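Local coordinates for protein endo-beta-1,4-glucanase (Bacillus licheniformis, PDB 2JEN) that hydrolyses beta-1,4-glucosidic bonds inside the xyloglucan backbone, and probably also in cellulose, and so probably helps degrade plant cell walls, at residues Tyr40-Lys45 with Asn68-Met73; Ser106-Arg111 with Ser236-Gly241. The protein carries 1 engineered substitution. One frame throughout, in Å; residues are numbered along the deposited sequence. Where two conformers were deposited one is given.

In the fold
Contacts 1 and 2 both join pieces of chain in the beta-sandwich of a family 12 glycoside hydrolase, and their centres are about 17 Å apart. They come in series along the chain, yet they meet in space: Lys45 CG packs on Ser106 CA at 3.9 Å. Both reach the larger of the two sheets, contact 1 through strand 38-41 and contact 2 through strands 110-111 and 234-244. Contact 1 lies near the periphery, its centre about 17 Å from that of the chain. Contact 2 is deeper, about 10 Å from it, and the side chain of Ser237 is about 9 Å from a bound glucose; strand 234-244 carries Glu243, which lines the glycan pocket.

Contact 1. Residues Tyr40-Lys45 with Asn68-Met73; sequences YFKNKK and NSDSDM. With SO4 (sulfate ion), chain H; SO4 (sulfate ion), chain B.
Met73 lays its sulfur over one face of the Phe41 ring, with SD 4.0 Å from the ring centroid and 30° off the normal, while the two side chains cross at about a right angle. The ring's outer end does the touching: CZ is 3.5 Å from Met73 SD, and the methyl CE reaches the same end. Phe41 gets there with CG set between its backbone N and carbonyl carbon (chi1 65°). Both residues are buried, and Ile48 and Ile92 pack on both, so a flat ring and a flexible thioether suit this tight, apolar half.

The other half is polar and looser: Lys42 and Asp70 are partly exposed, with water and sulfate beside them. Asp70 OD1 lies 3.5 Å from Phe41 CD2. In the conformer given, Lys42 NZ forms a salt bridge with Asp70 OD2 at 2.9 Å, on the anti side and 35° out of the carboxylate plane, so the bridge may be held only part of the time. OD1 is hydrogen-bonded to His67 NE2, and a water that accepts from Lys42 N also lies 2.8 Å from Asp70 OD1. With an alanine here the carboxylate is gone, which would probably leave the Lys42 ammonium and His67 without their mate. Asn43 N donates to O4 of a sulfate ion, probably from the crystallisation liquor.

A type I' turn over Lys42-Lys45 and a type I turn over Ser69-Asp72 link strands of a beta-sandwich around this Met-aromatic contact.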
loop_
_atom_site.group_PDB
_atom_site.type_symbol
_atom_site.label_atom_id
_atom_site.label_comp_id
_atom_site.label_asym_id
_atom_site.label_seq_id
_atom_site.Cartn_x
_atom_site.Cartn_y
_atom_site.Cartn_z
ATOM N N TYR A 40 -0.256 3.007 -22.935
ATOM C CA TYR A 40 -0.329 3.503 -24.304
ATOM C C TYR A 40 -1.546 4.392 -24.471
ATOM O O TYR A 40 -2.592 4.203 -23.827
ATOM C CB TYR A 40 -0.429 2.337 -25.285
ATOM C CG TYR A 40 0.824 1.492 -25.358
ATOM C CD1 TYR A 40 1.002 0.426 -24.505
ATOM C CD2 TYR A 40 1.855 1.802 -26.242
ATOM C CE1 TYR A 40 2.135 -0.351 -24.531
ATOM C CE2 TYR A 40 3.019 1.026 -26.273
ATOM C CZ TYR A 40 3.151 -0.043 -25.413
ATOM O OH TYR A 40 4.291 -0.818 -25.439
ATOM N N PHE A 41 -1.461 5.344 -25.398
ATOM C CA PHE A 41 -2.608 6.175 -25.744
ATOM C C PHE A 41 -2.438 6.715 -27.141
ATOM O O PHE A 41 -1.384 6.543 -27.759
ATOM C CB PHE A 41 -2.886 7.256 -24.701
ATOM C CG PHE A 41 -1.814 8.308 -24.551
ATOM C CD1 PHE A 41 -0.651 8.074 -23.840
ATOM C CD2 PHE A 41 -1.989 9.566 -25.085
ATOM C CE1 PHE A 41 0.278 9.063 -23.688
ATOM C CE2 PHE A 41 -1.043 10.568 -24.911
ATOM C CZ PHE A 41 0.082 10.311 -24.247
ATOM N N LYS A 42 -3.528 7.261 -27.688
ATOM C CA LYS A 42 -3.539 7.777 -29.066
ATOM C C LYS A 42 -3.188 6.692 -30.074
ATOM O O LYS A 42 -2.248 6.829 -30.868
ATOM C CB LYS A 42 -2.613 8.993 -29.216
ATOM C CG LYS A 42 -2.879 9.864 -30.449
ATOM C CD LYS A 42 -4.117 10.778 -30.180
ATOM C CE LYS A 42 -3.746 12.009 -29.287
ATOM N NZ LYS A 42 -4.899 12.676 -28.545
ATOM N N ASN A 43 -3.943 5.589 -30.065
ATOM C CA ASN A 43 -3.712 4.481 -30.983
ATOM C C ASN A 43 -2.272 3.983 -30.922
ATOM O O ASN A 43 -1.663 3.625 -31.927
ATOM C CB ASN A 43 -4.124 4.884 -32.414
ATOM C CG ASN A 43 -4.261 3.703 -33.358
ATOM O OD1 ASN A 43 -4.050 3.854 -34.576
ATOM N ND2 ASN A 43 -4.586 2.533 -32.828
ATOM N N LYS A 44 -1.746 3.919 -29.695
ATOM C CA LYS A 44 -0.399 3.457 -29.405
ATOM C C LYS A 44 0.709 4.300 -30.069
ATOM O O LYS A 44 1.839 3.854 -30.131
ATOM C CB LYS A 44 -0.180 1.971 -29.654
ATOM C CG LYS A 44 -1.094 1.045 -28.885
ATOM C CD LYS A 44 -0.785 -0.411 -29.087
ATOM C CE LYS A 44 0.468 -0.898 -28.393
ATOM N NZ LYS A 44 0.757 -2.362 -28.579
ATOM N N LYS A 45 0.401 5.533 -30.441
ATOM C CA LYS A 45 1.444 6.463 -30.921
ATOM C C LYS A 45 2.356 6.887 -29.778
ATOM O O LYS A 45 3.528 7.167 -29.988
ATOM C CB LYS A 45 0.787 7.710 -31.519
ATOM C CG LYS A 45 1.755 8.674 -32.200
ATOM C CD LYS A 45 1.007 9.921 -32.676
ATOM C CE LYS A 45 1.993 10.984 -33.153
ATOM N NZ LYS A 45 1.346 12.254 -33.593
ATOM N N ASN A 68 -6.056 9.517 -17.355
ATOM C CA ASN A 68 -7.518 9.640 -17.280
ATOM C C ASN A 68 -8.110 9.902 -18.671
ATOM O O ASN A 68 -9.118 9.325 -19.035
ATOM C CB ASN A 68 -7.927 10.736 -16.305
ATOM C CG ASN A 68 -7.436 10.502 -14.902
ATOM O OD1 ASN A 68 -7.328 9.341 -14.455
ATOM N ND2 ASN A 68 -7.127 11.586 -14.195
ATOM N N SER A 69 -7.477 10.794 -19.408
ATOM C CA SER A 69 -7.778 11.052 -20.810
ATOM C C SER A 69 -6.499 11.563 -21.475
ATOM O O SER A 69 -5.512 11.877 -20.792
ATOM C CB SER A 69 -8.852 12.120 -20.946
ATOM O OG SER A 69 -8.324 13.390 -20.667
ATOM N N ASP A 70 -6.578 11.823 -22.778
ATOM C CA ASP A 70 -5.435 12.365 -23.469
ATOM C C ASP A 70 -5.123 13.824 -23.102
ATOM O O ASP A 70 -4.084 14.371 -23.534
ATOM C CB ASP A 70 -5.610 12.248 -24.974
ATOM C CG ASP A 70 -5.704 10.829 -25.484
ATOM O OD1 ASP A 70 -5.461 9.847 -24.760
ATOM O OD2 ASP A 70 -6.050 10.706 -26.694
ATOM N N SER A 71 -6.019 14.460 -22.359
ATOM C CA SER A 71 -5.778 15.798 -21.815
ATOM C C SER A 71 -5.757 15.834 -20.282
ATOM O O SER A 71 -5.893 16.887 -19.701
ATOM C CB SER A 71 -6.818 16.792 -22.344
ATOM O OG SER A 71 -8.105 16.482 -21.853
ATOM N N ASP A 72 -5.550 14.679 -19.653
ATOM C CA ASP A 72 -5.528 14.598 -18.195
ATOM C C ASP A 72 -4.767 13.338 -17.821
ATOM O O ASP A 72 -5.330 12.262 -17.630
ATOM C CB ASP A 72 -6.968 14.577 -17.649
ATOM C CG ASP A 72 -7.026 14.663 -16.138
ATOM O OD1 ASP A 72 -6.129 15.320 -15.526
ATOM O OD2 ASP A 72 -8.017 14.127 -15.545
ATOM N N MET A 73 -3.475 13.497 -17.649
ATOM C CA MET A 73 -2.560 12.376 -17.446
ATOM C C MET A 73 -1.344 12.879 -16.718
ATOM O O MET A 73 -1.139 14.115 -16.651
ATOM C CB MET A 73 -2.192 11.726 -18.774
ATOM C CG MET A 73 -1.463 12.630 -19.714
ATOM S SD MET A 73 -1.141 11.866 -21.321
ATOM C CE MET A 73 -0.900 13.309 -22.371
HETATM S S SO4 H . -7.286 5.881 -29.088
HETATM O O1 SO4 H . -6.776 7.194 -29.511
HETATM O O2 SO4 H . -8.222 6.035 -27.968
HETATM O O3 SO4 H . -8.017 5.309 -30.222
HETATM O O4 SO4 H . -6.279 4.955 -28.659
HETATM S S SO4 B . -2.372 -3.815 -30.226
HETATM O O1 SO4 B . -3.005 -5.102 -30.554
HETATM O O2 SO4 B . -1.132 -4.035 -29.473
HETATM O O3 SO4 B . -2.032 -3.160 -31.492
HETATM O O4 SO4 B . -3.181 -2.932 -29.438
HETATM O O HOH W 1 -5.984 7.450 -26.044
#

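Contact 2. Residues Ser106-Arg111 with Ser236-Gly241; sequences SGFPTR and SSVEFG
The Phe108 ring turns one face to the backbone of strand 234-244, where Ser237 N stands 4.2 Å above the ring plane, offset toward the rim. Ser236 O and Val238 CG2 approach the ring obliquely, near its root and its far end respectively. This is packing within the beta-sandwich of family 12 enzymes: the loop leading into strand 110-111 drops an aromatic side chain onto a strand of the larger sheet, and Val258 and Val260 of strand 247-260, in the other sheet, also touch the Phe108 side chain.

The ring follows the strand from Ser236 to Val238. At its root, CB of Phe108 lies 3.4 Å from Ser236 O; at its end, Phe108 CZ meets Val238 CG2 at 3.5 Å, the two side chains lying at a slant to each other. Val238 places that methyl with CG2 anti to its carbonyl carbon, while CG1 is anti to the backbone N (chi1 173°). A branched residue suits a strand here because CG2 can serve the ring while the side chain also packs on Val258 and Tyr136.

Ser236 and Ser237 point their side chains away from the loop, and it is their backbone that the ring covers. Both face Trp139 in a classic beta bulge, and small polar residues fit because their hydroxyls find partners: Ser236 OG is hydrogen-bonded to His141 ND1, and Ser237 OG, in the conformer given, has the carbonyl of Trp96 and Glu239 OE2 near it.

On the loop side, Gly107 adopts a positive phi (89°), where a side chain would press against the preceding carbonyl oxygen, and Pro109 follows Phe108 through a cis peptide bond. An ST turn that begins at Ser106 steadies the backbone of Phe108: Phe108 N donates to Ser106 OG at 3.3 Å, with an N-H...O angle of 165°.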
loop_
_atom_site.group_PDB
_atom_site.type_symbol
_atom_site.label_atom_id
_atom_site.label_comp_id
_atom_site.label_asym_id
_atom_site.label_seq_id
_atom_site.Cartn_x
_atom_site.Cartn_y
_atom_site.Cartn_z
ATOM N N SER A 106 4.231 7.366 -35.101
ATOM C CA SER A 106 4.945 8.452 -34.470
ATOM C C SER A 106 5.611 9.386 -35.469
ATOM O O SER A 106 5.849 10.539 -35.190
ATOM C CB SER A 106 5.998 7.886 -33.511
ATOM O OG SER A 106 6.954 7.059 -34.150
ATOM N N GLY A 107 5.939 8.845 -36.628
ATOM C CA GLY A 107 6.741 9.564 -37.599
ATOM C C GLY A 107 8.240 9.385 -37.449
ATOM O O GLY A 107 9.022 9.923 -38.246
ATOM N N PHE A 108 8.671 8.581 -36.470
ATOM C CA PHE A 108 10.094 8.260 -36.278
ATOM C C PHE A 108 10.375 6.902 -36.878
ATOM O O PHE A 108 9.503 6.021 -36.882
ATOM C CB PHE A 108 10.453 8.339 -34.782
ATOM C CG PHE A 108 10.163 9.677 -34.202
ATOM C CD1 PHE A 108 10.857 10.792 -34.644
ATOM C CD2 PHE A 108 9.125 9.872 -33.295
ATOM C CE1 PHE A 108 10.534 12.036 -34.171
ATOM C CE2 PHE A 108 8.827 11.098 -32.806
ATOM C CZ PHE A 108 9.530 12.207 -33.269
ATOM N N PRO A 109 11.580 6.699 -37.424
ATOM C CA PRO A 109 12.692 7.657 -37.459
ATOM C C PRO A 109 12.572 8.638 -38.604
ATOM O O PRO A 109 11.921 8.333 -39.602
ATOM C CB PRO A 109 13.907 6.747 -37.678
ATOM C CG PRO A 109 13.370 5.661 -38.517
ATOM C CD PRO A 109 11.961 5.416 -38.022
ATOM N N THR A 110 13.151 9.825 -38.431
ATOM C CA THR A 110 13.204 10.834 -39.472
ATOM C C THR A 110 14.622 11.361 -39.590
ATOM O O THR A 110 15.222 11.803 -38.610
ATOM C CB THR A 110 12.159 11.959 -39.229
ATOM O OG1 THR A 110 12.116 12.874 -40.336
ATOM C CG2 THR A 110 12.355 12.766 -37.979
ATOM N N ARG A 111 15.142 11.360 -40.813
ATOM C CA ARG A 111 16.506 11.765 -41.041
ATOM C C ARG A 111 16.607 13.278 -41.027
ATOM O O ARG A 111 15.793 13.966 -41.619
ATOM C CB ARG A 111 17.035 11.224 -42.360
ATOM C CG ARG A 111 18.527 10.973 -42.290
ATOM C CD ARG A 111 19.149 10.461 -43.558
ATOM N NE ARG A 111 20.396 9.748 -43.264
ATOM C CZ ARG A 111 21.071 9.018 -44.144
ATOM N NH1 ARG A 111 20.619 8.877 -45.395
ATOM N NH2 ARG A 111 22.171 8.378 -43.765
ATOM N N SER A 236 15.134 9.524 -33.503
ATOM C CA SER A 236 14.526 8.247 -33.155
ATOM C C SER A 236 13.341 8.374 -32.195
ATOM O O SER A 236 12.483 7.513 -32.180
ATOM C CB SER A 236 15.558 7.343 -32.509
ATOM O OG SER A 236 16.684 7.223 -33.335
ATOM N N SER A 237 13.325 9.432 -31.405
ATOM C CA SER A 237 12.397 9.564 -30.270
ATOM C C SER A 237 12.251 11.010 -29.898
ATOM O O SER A 237 13.239 11.747 -29.917
ATOM C CB SER A 237 13.032 8.766 -29.099
ATOM O OG SER A 237 12.292 8.813 -27.914
ATOM N N VAL A 238 11.042 11.407 -29.459
ATOM C CA VAL A 238 10.818 12.612 -28.680
ATOM C C VAL A 238 10.057 12.174 -27.447
ATOM O O VAL A 238 8.980 11.573 -27.550
ATOM C CB VAL A 238 10.042 13.690 -29.445
ATOM C CG1 VAL A 238 9.675 14.852 -28.554
ATOM C CG2 VAL A 238 10.854 14.153 -30.674
ATOM N N GLU A 239 10.651 12.461 -26.306
ATOM C CA GLU A 239 10.091 12.111 -25.005
ATOM C C GLU A 239 9.922 13.376 -24.190
ATOM O O GLU A 239 10.670 14.346 -24.393
ATOM C CB GLU A 239 11.015 11.141 -24.251
ATOM C CG GLU A 239 11.526 10.015 -25.099
ATOM C CD GLU A 239 12.336 8.963 -24.394
ATOM O OE1 GLU A 239 12.582 9.075 -23.179
ATOM O OE2 GLU A 239 12.746 8.007 -25.096
ATOM N N PHE A 240 8.991 13.392 -23.252
ATOM C CA PHE A 240 8.848 14.509 -22.325
ATOM C C PHE A 240 8.602 13.934 -20.952
ATOM O O PHE A 240 7.722 13.083 -20.778
ATOM C CB PHE A 240 7.680 15.415 -22.686
ATOM C CG PHE A 240 7.482 16.550 -21.714
ATOM C CD1 PHE A 240 6.570 16.447 -20.698
ATOM C CD2 PHE A 240 8.255 17.699 -21.798
ATOM C CE1 PHE A 240 6.427 17.477 -19.777
ATOM C CE2 PHE A 240 8.133 18.706 -20.886
ATOM C CZ PHE A 240 7.200 18.610 -19.881
ATOM N N GLY A 241 9.370 14.390 -19.966
ATOM C CA GLY A 241 9.157 13.882 -18.625
ATOM C C GLY A 241 9.860 14.683 -17.588
ATOM O O GLY A 241 10.282 15.822 -17.861
#